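Local structure of bacterioferritin (Mycobacterium tuberculosis, 3UOI) at residues D6-V9 with L10-L13; Q16-S19 with E20-I24; F51-M54 with R55-E58; E148-Y151 with S152-V156. The protein probably oxidises ferrous iron with dioxygen and stores the ferric product as a mineral inside a hollow, heme-binding shell of 24 subunits. One frame throughout, in Å; residues are numbered along the deposited sequence.

Interaction 1. Residues D6-V9 with L10-L13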
loop_
_atom_site.group_PDB
_atom_site.type_symbol
_atom_site.label_atom_id
_atom_site.label_comp_id
_atom_site.label_asym_id
_atom_site.label_seq_id
_atom_site.Cartn_x
_atom_site.Cartn_y
_atom_site.Cartn_z
ATOM N N ASP A 6 28.699 15.422 49.622
ATOM C CA ASP A 6 29.940 15.569 50.370
ATOM C C ASP A 6 30.773 16.600 49.671
ATOM O O ASP A 6 30.939 16.557 48.496
ATOM C CB ASP A 6 30.681 14.248 50.459
ATOM C CG ASP A 6 32.156 14.372 50.914
ATOM O OD1 ASP A 6 32.527 13.923 52.008
ATOM O OD2 ASP A 6 32.977 14.812 50.121
ATOM N N PRO A 7 31.310 17.529 50.424
ATOM C CA PRO A 7 32.029 18.670 49.887
ATOM C C PRO A 7 33.270 18.360 49.087
ATOM O O PRO A 7 33.497 19.109 48.208
ATOM C CB PRO A 7 32.355 19.471 51.130
ATOM C CG PRO A 7 31.342 19.142 52.033
ATOM C CD PRO A 7 31.096 17.686 51.851
ATOM N N ASP A 8 34.058 17.346 49.416
ATOM C CA ASP A 8 35.198 16.926 48.609
ATOM C C ASP A 8 34.696 16.408 47.251
ATOM O O ASP A 8 35.320 16.614 46.271
ATOM C CB ASP A 8 36.048 15.825 49.254
ATOM C CG ASP A 8 36.513 16.142 50.638
ATOM O OD1 ASP A 8 36.475 17.266 51.040
ATOM O OD2 ASP A 8 36.947 15.229 51.317
ATOM N N VAL A 9 33.562 15.708 47.260
ATOM C CA VAL A 9 33.000 15.218 46.036
ATOM C C VAL A 9 32.582 16.351 45.129
ATOM O O VAL A 9 32.787 16.288 43.970
ATOM C CB VAL A 9 31.823 14.255 46.197
ATOM C CG1 VAL A 9 31.321 13.838 44.841
ATOM C CG2 VAL A 9 32.196 13.060 46.973
ATOM N N LEU A 10 31.953 17.359 45.694
ATOM C CA LEU A 10 31.514 18.494 44.934
ATOM C C LEU A 10 32.672 19.265 44.319
ATOM O O LEU A 10 32.631 19.600 43.192
ATOM C CB LEU A 10 30.610 19.375 45.764
ATOM C CG LEU A 10 29.162 18.910 45.938
ATOM C CD1 LEU A 10 28.412 19.800 46.870
ATOM C CD2 LEU A 10 28.418 18.782 44.603
ATOM N N ARG A 11 33.736 19.471 45.035
ATOM C CA ARG A 11 34.873 20.112 44.432
ATOM C C ARG A 11 35.348 19.273 43.256
ATOM O O ARG A 11 35.770 19.782 42.271
ATOM C CB ARG A 11 36.022 20.225 45.427
ATOM C CG ARG A 11 36.977 21.330 45.151
ATOM C CD ARG A 11 37.664 21.825 46.390
ATOM N NE ARG A 11 38.279 20.715 47.054
ATOM C CZ ARG A 11 37.825 20.125 48.141
ATOM N NH1 ARG A 11 36.739 20.555 48.766
ATOM N NH2 ARG A 11 38.478 19.085 48.604
ATOM N N LEU A 12 35.318 17.978 43.432
ATOM C CA LEU A 12 35.834 17.071 42.437
ATOM C C LEU A 12 35.012 17.185 41.160
ATOM O O LEU A 12 35.532 17.217 40.089
ATOM C CB LEU A 12 35.841 15.662 42.988
ATOM C CG LEU A 12 35.961 14.542 41.992
ATOM C CD1 LEU A 12 37.301 14.494 41.494
ATOM C CD2 LEU A 12 35.623 13.321 42.637
ATOM N N LEU A 13 33.715 17.242 41.358
ATOM C CA LEU A 13 32.758 17.347 40.318
ATOM C C LEU A 13 32.928 18.639 39.585
ATOM O O LEU A 13 32.994 18.641 38.403
ATOM C CB LEU A 13 31.339 17.183 40.884
ATOM C CG LEU A 13 30.881 15.753 41.229
ATOM C CD1 LEU A 13 29.518 15.623 41.856
ATOM C CD2 LEU A 13 30.990 14.866 40.054
#
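Asp6 O accepts the backbone N-H of Leu10 (O to N 3.1 Å), the first of four i to i+4 bonds in the first two turns of helix 7-36. The others run from Arg11 N to Pro7 O, Leu12 N to Asp8 O and Leu13 N to Val9 O. Asp6 is also the N-cap. Its OD2 takes the N-H of Val9 at 3.1 Å through the lone pair that faces away from OD1. The same oxygen receives a weak, bent bond from Asp8 N.

The charged pair is looser. Asp8 and Arg11 run side by side, and Asp8 OD1 meets the edge of the guanidinium at NH2 over 3.6 Å, a long salt bridge. Carboxylate and guanidinium planes stand 65° apart. The stronger ionic partner of Asp8 is Lys113, at OD2.

On the apolar side Val9 CG1 touches Leu13 CD1 at 3.9 Å. Val9 CG1 lies anti to its own backbone N (chi1 179°), which directs this methyl along the helix to Leu13. Val9 and Leu12 also pack on helix 85-112, and Leu13 reaches helix 40-66.

The acidic residues lie at the N-terminal end of the helix, where their negative charge probably suits the helix dipole.

Interaction 2. Residues Q16-S19 with E20-I24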
loop_
_atom_site.group_PDB
_atom_site.type_symbol
_atom_site.label_atom_id
_atom_site.label_comp_id
_atom_site.label_asym_id
_atom_site.label_seq_id
_atom_site.Cartn_x
_atom_site.Cartn_y
_atom_site.Cartn_z
ATOM N N GLN A 16 35.969 18.647 37.445
ATOM C CA GLN A 16 35.761 17.867 36.246
ATOM C C GLN A 16 34.906 18.629 35.285
ATOM O O GLN A 16 35.121 18.581 34.113
ATOM C CB GLN A 16 35.289 16.464 36.534
ATOM C CG GLN A 16 35.144 15.578 35.347
ATOM C CD GLN A 16 36.426 15.316 34.587
ATOM O OE1 GLN A 16 37.510 15.377 35.109
ATOM N NE2 GLN A 16 36.275 15.060 33.331
ATOM N N LEU A 17 33.937 19.339 35.819
ATOM C CA LEU A 17 33.070 20.139 35.009
ATOM C C LEU A 17 33.890 21.199 34.296
ATOM O O LEU A 17 33.744 21.381 33.141
ATOM C CB LEU A 17 32.002 20.800 35.866
ATOM C CG LEU A 17 31.189 21.894 35.183
ATOM C CD1 LEU A 17 30.605 21.411 33.872
ATOM C CD2 LEU A 17 30.117 22.413 36.033
ATOM N N THR A 18 34.778 21.859 35.010
ATOM C CA THR A 18 35.618 22.892 34.448
ATOM C C THR A 18 36.456 22.251 33.289
ATOM O O THR A 18 36.597 22.786 32.218
ATOM C CB THR A 18 36.499 23.576 35.535
ATOM O OG1 THR A 18 35.752 24.545 36.253
ATOM C CG2 THR A 18 37.728 24.222 34.969
ATOM N N SER A 19 36.938 21.056 33.544
ATOM C CA SER A 19 37.690 20.334 32.570
ATOM C C SER A 19 36.861 20.085 31.277
ATOM O O SER A 19 37.347 20.273 30.211
ATOM C CB SER A 19 38.109 18.998 33.173
ATOM O OG SER A 19 38.958 18.311 32.356
ATOM N N GLU A 20 35.611 19.667 31.454
ATOM C CA GLU A 20 34.726 19.395 30.332
ATOM C C GLU A 20 34.479 20.658 29.518
ATOM O O GLU A 20 34.441 20.613 28.288
ATOM C CB GLU A 20 33.397 18.819 30.825
ATOM C CG GLU A 20 33.532 17.504 31.576
ATOM C CD GLU A 20 34.147 16.409 30.725
ATOM O OE1 GLU A 20 34.307 15.279 31.233
ATOM O OE2 GLU A 20 34.469 16.677 29.549
ATOM N N LEU A 21 34.309 21.785 30.202
ATOM C CA LEU A 21 34.071 23.016 29.523
ATOM C C LEU A 21 35.291 23.389 28.677
ATOM O O LEU A 21 35.157 23.830 27.586
ATOM C CB LEU A 21 33.714 24.079 30.516
ATOM C CG LEU A 21 32.446 23.784 31.260
ATOM C CD1 LEU A 21 32.231 24.888 32.122
ATOM C CD2 LEU A 21 31.355 23.715 30.319
ATOM N N THR A 22 36.470 23.179 29.205
ATOM C CA THR A 22 37.677 23.493 28.462
ATOM C C THR A 22 37.761 22.624 27.209
ATOM O O THR A 22 38.056 23.082 26.149
ATOM C CB THR A 22 38.864 23.264 29.385
ATOM O OG1 THR A 22 38.484 23.624 30.700
ATOM C CG2 THR A 22 40.055 24.029 29.006
ATOM N N ALA A 23 37.450 21.354 27.387
ATOM C CA ALA A 23 37.447 20.375 26.309
ATOM C C ALA A 23 36.406 20.665 25.205
ATOM O O ALA A 23 36.654 20.427 24.052
ATOM C CB ALA A 23 37.302 19.021 26.820
ATOM N N ILE A 24 35.245 21.152 25.601
ATOM C CA ILE A 24 34.247 21.458 24.633
ATOM C C ILE A 24 34.823 22.523 23.748
ATOM O O ILE A 24 34.883 22.359 22.553
ATOM C CB ILE A 24 33.003 22.045 25.287
ATOM C CG1 ILE A 24 32.188 20.959 25.970
ATOM C CG2 ILE A 24 32.214 22.711 24.261
ATOM C CD1 ILE A 24 31.261 21.428 26.923
HETATM O O HOH W 1 37.648 16.959 29.989
#
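Gln16 and Glu20 pass each other at a slant, one helical turn apart, with amide and carboxylate planes 75° from parallel. Gln16 NE2 donates to Glu20 OE1 at 2.9 Å. The oxygen lies close to the amide plane, but the N-H comes down on it from above the carboxylate plane, 56° out. Gln16 CG is anti to the backbone N (chi1 -176°), and a bend at chi2 turns the amide toward Glu20. Gln16 OE1 is held by Arg102.

Glu20 CG lies beside its own backbone N, which puts it 3.2 Å from Gln16 O. The bend at chi2 then turns the carboxylate to Gln16 NE2. A water meets Ser19 OG at 3.0 Å.

Thr22 turns its hydroxyl back along the helix. OG1 donates to Thr18 O at 2.6 Å, and Thr22 N reaches the same oxygen at 3.0 Å. Thr22 OG1 also bonds to Gly77 N.

Leu17 CD1 meets Leu21 CG at 4.0 Å. Leu17 also packs on Pro71 and Tyr73, while Leu21 and Ile24 touch the heme.

Glu20 is a predicted iron ligand of the ferroxidase centre. The Gln16 amide would then be a second-shell donor, and probably helps fix the rotation of the Glu20 carboxylate.

Interaction 3. Residues F51-M54 with R55-E58. With HEM (protoporphyrin IX containing Fe), chain B.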
loop_
_atom_site.group_PDB
_atom_site.type_symbol
_atom_site.label_atom_id
_atom_site.label_comp_id
_atom_site.label_asym_id
_atom_site.label_seq_id
_atom_site.Cartn_x
_atom_site.Cartn_y
_atom_site.Cartn_z
ATOM N N PHE A 51 30.811 17.361 21.253
ATOM C CA PHE A 51 29.443 17.082 21.590
ATOM C C PHE A 51 29.418 16.102 22.706
ATOM O O PHE A 51 28.628 16.210 23.574
ATOM C CB PHE A 51 28.640 16.630 20.385
ATOM C CG PHE A 51 28.243 17.752 19.469
ATOM C CD1 PHE A 51 29.092 18.758 19.175
ATOM C CD2 PHE A 51 27.032 17.806 18.930
ATOM C CE1 PHE A 51 28.746 19.765 18.358
ATOM C CE2 PHE A 51 26.692 18.857 18.111
ATOM C CZ PHE A 51 27.568 19.817 17.834
ATOM N N ASP A 52 30.322 15.128 22.659
ATOM C CA ASP A 52 30.419 14.123 23.708
ATOM C C ASP A 52 30.832 14.782 25.017
ATOM O O ASP A 52 30.323 14.441 26.085
ATOM C CB ASP A 52 31.424 13.038 23.321
ATOM C CG ASP A 52 30.896 12.109 22.246
ATOM O OD1 ASP A 52 29.665 12.084 22.033
ATOM O OD2 ASP A 52 31.711 11.404 21.614
ATOM N N GLU A 53 31.758 15.731 24.924
ATOM C CA GLU A 53 32.225 16.461 26.095
ATOM C C GLU A 53 31.109 17.348 26.632
ATOM O O GLU A 53 30.920 17.462 27.843
ATOM C CB GLU A 53 33.451 17.308 25.747
ATOM C CG GLU A 53 34.724 16.876 26.455
ATOM C CD GLU A 53 34.750 15.390 26.753
ATOM O OE1 GLU A 53 34.813 14.591 25.795
ATOM O OE2 GLU A 53 34.708 15.021 27.945
ATOM N N MET A 54 30.368 17.970 25.720
ATOM C CA MET A 54 29.252 18.828 26.097
ATOM C C MET A 54 28.223 18.023 26.881
ATOM O O MET A 54 27.676 18.498 27.877
ATOM C CB MET A 54 28.606 19.445 24.856
ATOM C CG MET A 54 29.307 20.693 24.347
ATOM S SD MET A 54 28.420 21.484 22.990
ATOM C CE MET A 54 29.747 21.715 21.809
ATOM N N ARG A 55 27.968 16.801 26.426
ATOM C CA ARG A 55 27.026 15.916 27.098
ATOM C C ARG A 55 27.531 15.587 28.495
ATOM O O ARG A 55 26.756 15.523 29.450
ATOM C CB ARG A 55 26.826 14.632 26.291
ATOM C CG ARG A 55 25.652 14.682 25.326
ATOM C CD ARG A 55 25.247 13.287 24.878
ATOM N NE ARG A 55 26.229 12.696 23.975
ATOM C CZ ARG A 55 26.472 13.135 22.744
ATOM N NH1 ARG A 55 25.803 14.174 22.266
ATOM N NH2 ARG A 55 27.385 12.536 21.992
ATOM N N HIS A 56 28.840 15.380 28.608
ATOM C CA HIS A 56 29.462 15.080 29.899
ATOM C C HIS A 56 29.258 16.279 30.862
ATOM O O HIS A 56 28.949 16.099 31.997
ATOM C CB HIS A 56 30.934 14.809 29.752
ATOM C CG HIS A 56 31.264 13.468 29.220
ATOM N ND1 HIS A 56 32.456 13.202 28.609
ATOM C CD2 HIS A 56 30.575 12.315 29.221
ATOM C CE1 HIS A 56 32.490 11.941 28.268
ATOM N NE2 HIS A 56 31.360 11.380 28.619
ATOM N N ALA A 57 29.409 17.490 30.340
ATOM C CA ALA A 57 29.224 18.703 31.115
ATOM C C ALA A 57 27.778 18.784 31.626
ATOM O O ALA A 57 27.553 18.985 32.794
ATOM C CB ALA A 57 29.563 19.855 30.329
ATOM N N GLU A 58 26.818 18.534 30.773
ATOM C CA GLU A 58 25.438 18.534 31.232
ATOM C C GLU A 58 25.193 17.463 32.289
ATOM O O GLU A 58 24.549 17.701 33.246
ATOM C CB GLU A 58 24.479 18.296 30.079
ATOM C CG GLU A 58 23.038 18.048 30.484
ATOM C CD GLU A 58 22.032 18.250 29.366
ATOM O OE1 GLU A 58 22.397 18.127 28.224
ATOM O OE2 GLU A 58 20.892 18.522 29.648
HETATM C CHA HEM B . 24.677 20.996 20.857
HETATM C CHB HEM B . 27.962 24.323 19.728
HETATM C CHC HEM B . 28.853 24.942 24.432
HETATM C CHD HEM B . 25.396 21.776 25.620
HETATM C C1A HEM B . 25.350 21.949 20.124
HETATM C C2A HEM B . 25.115 22.379 18.765
HETATM C C3A HEM B . 26.062 23.296 18.477
HETATM C C4A HEM B . 26.893 23.468 19.612
HETATM C CMA HEM B . 26.263 24.094 17.180
HETATM C CAA HEM B . 23.957 21.811 17.895
HETATM C CBA HEM B . 22.637 22.186 18.587
HETATM C CGA HEM B . 21.540 22.739 17.684
HETATM O O1A HEM B . 20.605 23.487 18.157
HETATM O O2A HEM B . 21.576 22.419 16.465
HETATM C C1B HEM B . 28.543 24.748 20.911
HETATM C C2B HEM B . 29.723 25.598 21.033
HETATM C C3B HEM B . 29.963 25.791 22.324
HETATM C C4B HEM B . 28.948 25.040 23.062
HETATM C CMB HEM B . 30.551 26.235 19.885
HETATM C CAB HEM B . 31.145 26.666 22.833
HETATM C CBB HEM B . 31.557 26.592 24.093
HETATM C C1C HEM B . 28.010 24.156 25.208
HETATM C C2C HEM B . 28.067 24.005 26.660
HETATM C C3C HEM B . 27.076 23.142 26.971
HETATM C C4C HEM B . 26.434 22.671 25.750
HETATM C CMC HEM B . 29.055 24.734 27.615
HETATM C CAC HEM B . 26.674 22.653 28.362
HETATM C CBC HEM B . 25.989 21.505 28.375
HETATM C C1D HEM B . 24.953 21.222 24.444
HETATM C C2D HEM B . 24.071 20.091 24.368
HETATM C C3D HEM B . 23.875 19.883 22.878
HETATM C C4D HEM B . 24.630 20.883 22.238
HETATM C CMD HEM B . 23.401 19.308 25.547
HETATM C CAD HEM B . 23.016 18.858 22.166
HETATM C CBD HEM B . 23.813 17.564 22.198
HETATM C CGD HEM B . 23.044 16.593 21.350
HETATM O O1D HEM B . 22.441 17.019 20.315
HETATM O O2D HEM B . 23.029 15.406 21.724
HETATM N NA HEM B . 26.448 22.622 20.571
HETATM N NB HEM B . 28.099 24.396 22.164
HETATM N NC HEM B . 27.013 23.327 24.737
HETATM N ND HEM B . 25.343 21.654 23.188
HETATM FE FE HEM B . 26.693 22.931 22.717
#
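Residues 51-58 of helix 40-66, part of the ferritin-like four-helix bundle, serve two metal sites. One side carries the heme pocket at the twofold dimer interface. The other carries Glu53 and His56, predicted iron ligands of the ferroxidase centre.

On the heme side, Met54 SD binds the heme iron at 2.3 Å. The same atom of Met54 in the second subunit is the other axial ligand, so one heme is shared by two chains. The Met54 chain leaves the helix with CG anti to its carbonyl carbon (chi1 -83°) and runs out to the iron, then bends at chi3 to lay CE over the porphyrin near NB. The Phe51 ring meets the heme obliquely, with CZ 3.7 Å from C2A. Arg55 NH1 lies 3.1 Å from propionate oxygen O2D, which approaches the guanidinium edge. Phe51 O lies over one guanidinium face. Arg55 and Asp52 form a salt bridge, but its modelled distance is too short to trust. Glu58 pairs with Lys32 and Arg47 of the second subunit.

On the iron side, Glu53 and His56 cross with carboxylate and ring planes 65° apart. Asp52 O sits over one face of the His56 ring. His56 NE2 bonds to Asp128, which helps orient the ring from its far end. At the near edge, His56 ND1 donates to Glu53 OE2 at 3.0 Å in an almost straight bond (173°), though the place of OE2 is less certain.

Interaction 4. Residues E148-Y151 with S152-V156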
loop_
_atom_site.group_PDB
_atom_site.type_symbol
_atom_site.label_atom_id
_atom_site.label_comp_id
_atom_site.label_asym_id
_atom_site.label_seq_id
_atom_site.Cartn_x
_atom_site.Cartn_y
_atom_site.Cartn_z
ATOM N N GLU A 148 53.193 11.806 7.329
ATOM C CA GLU A 148 52.270 12.841 7.620
ATOM C C GLU A 148 51.343 13.324 6.464
ATOM O O GLU A 148 50.176 13.478 6.649
ATOM C CB GLU A 148 53.025 13.983 8.236
ATOM C CG GLU A 148 52.281 14.602 9.326
ATOM C CD GLU A 148 53.126 15.394 10.251
ATOM O OE1 GLU A 148 52.693 16.486 10.594
ATOM O OE2 GLU A 148 54.187 14.914 10.654
ATOM N N GLU A 149 51.903 13.547 5.292
ATOM C CA GLU A 149 51.144 13.962 4.144
ATOM C C GLU A 149 50.134 12.869 3.736
ATOM O O GLU A 149 49.025 13.125 3.544
ATOM C CB GLU A 149 52.093 14.302 2.994
ATOM C CG GLU A 149 53.181 15.350 3.287
ATOM C CD GLU A 149 54.385 14.843 4.093
ATOM O OE1 GLU A 149 54.604 13.663 4.264
ATOM O OE2 GLU A 149 55.136 15.661 4.563
ATOM N N LEU A 150 50.556 11.636 3.685
ATOM C CA LEU A 150 49.694 10.564 3.340
ATOM C C LEU A 150 48.598 10.387 4.363
ATOM O O LEU A 150 47.505 10.119 4.028
ATOM C CB LEU A 150 50.454 9.281 3.171
ATOM C CG LEU A 150 49.598 8.193 2.564
ATOM C CD1 LEU A 150 48.751 8.779 1.489
ATOM C CD2 LEU A 150 50.324 6.972 2.074
ATOM N N TYR A 151 48.925 10.539 5.619
ATOM C CA TYR A 151 47.897 10.382 6.591
ATOM C C TYR A 151 46.824 11.431 6.359
ATOM O O TYR A 151 45.690 11.112 6.304
ATOM C CB TYR A 151 48.436 10.497 7.993
ATOM C CG TYR A 151 47.369 10.648 9.007
ATOM C CD1 TYR A 151 46.685 9.563 9.464
ATOM C CD2 TYR A 151 47.016 11.877 9.500
ATOM C CE1 TYR A 151 45.707 9.683 10.392
ATOM C CE2 TYR A 151 46.043 11.998 10.436
ATOM C CZ TYR A 151 45.376 10.896 10.871
ATOM O OH TYR A 151 44.373 10.987 11.807
ATOM N N SER A 152 47.257 12.657 6.168
ATOM C CA SER A 152 46.431 13.843 6.035
ATOM C C SER A 152 45.442 13.836 4.862
ATOM O O SER A 152 44.333 14.298 4.976
ATOM C CB SER A 152 47.297 15.083 5.995
ATOM O OG SER A 152 48.007 15.232 7.176
ATOM N N ALA A 153 45.893 13.257 3.767
ATOM C CA ALA A 153 45.080 13.031 2.620
ATOM C C ALA A 153 43.903 12.155 3.018
ATOM O O ALA A 153 42.896 12.216 2.424
ATOM C CB ALA A 153 45.866 12.400 1.515
ATOM N N GLN A 154 44.045 11.319 4.011
ATOM C CA GLN A 154 42.908 10.506 4.417
ATOM C C GLN A 154 41.801 11.307 5.184
ATOM O O GLN A 154 40.762 10.786 5.464
ATOM C CB GLN A 154 43.319 9.244 5.141
ATOM C CG GLN A 154 44.451 8.473 4.488
ATOM C CD GLN A 154 44.260 8.174 3.018
ATOM O OE1 GLN A 154 43.226 7.757 2.607
ATOM N NE2 GLN A 154 45.302 8.362 2.250
ATOM N N CYS A 155 42.105 12.538 5.554
ATOM C CA CYS A 155 41.181 13.402 6.261
ATOM C C CYS A 155 40.414 14.407 5.363
ATOM O O CYS A 155 39.632 15.151 5.831
ATOM C CB CYS A 155 41.869 14.104 7.403
ATOM S SG CYS A 155 42.702 12.972 8.534
ATOM N N VAL A 156 40.682 14.401 4.069
ATOM C CA VAL A 156 39.956 15.215 3.121
ATOM C C VAL A 156 38.907 14.350 2.414
ATOM O O VAL A 156 38.899 13.183 2.519
ATOM C CB VAL A 156 40.852 15.881 2.087
ATOM C CG1 VAL A 156 42.000 16.507 2.730
ATOM C CG2 VAL A 156 41.286 14.926 1.123
#
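Ser152 OG donates to Glu148 O at 2.8 Å, and Ser152 N reaches the same oxygen at 3.1 Å. The two donors come from opposite faces of the carbonyl plane, so one oxygen is gripped twice. The serine hydroxyl folds back beside its own backbone N (chi1 -62°), which brings it to the carbonyl one turn earlier.

Ala153 N then bonds to Glu149 O. Further on, Gln154 N donates to Tyr151 O at 2.8 Å, from well above the carbonyl plane. This bond spans i to i+3, and a type I turn runs from Ala153 to Val156. Gln154 NE2 bends back to Leu150 O in a weak bond of 3.3 Å and lies beside Leu150 CD1. Gln154 OE1 bonds to Arg158 of a fifth subunit.

Cys155 SG makes a sulfur-aromatic contact with Tyr151. It stands 4.5 Å from the ring centroid, placed obliquely, 34° off the normal. CE2 is the nearest ring atom.

The short helix 148-153 packs on the end of helix 116-146, where Tyr151 touches Leu142 and Met143 and bonds through OH to Gln139. Leu150 and Ala153 meet neighbouring subunits, and Phe39 packs on Ser152 and Cys155.

How the interactions relate
Interactions 1 and 2 lie in series on helix 7-36, with centres 16 Å apart. Interaction 2 touches interaction 3 on helix 40-66, and their centres are 9 Å apart. Ile24 CD1 packs on Met54 CG at 3.3 Å, and Ala23 CB on Glu53 CG at 3.4 Å. Between them Glu20 and Glu53 bring their carboxylates together at the predicted diiron site. Their modelled separation is too short to be reliable, but the pairing fits a shared metal centre. The heme lies beyond, reached from both contacts. Interaction 4 is remote, its centre 43 Å from that of interaction 1, at the other end of the bundle, where subunits meet.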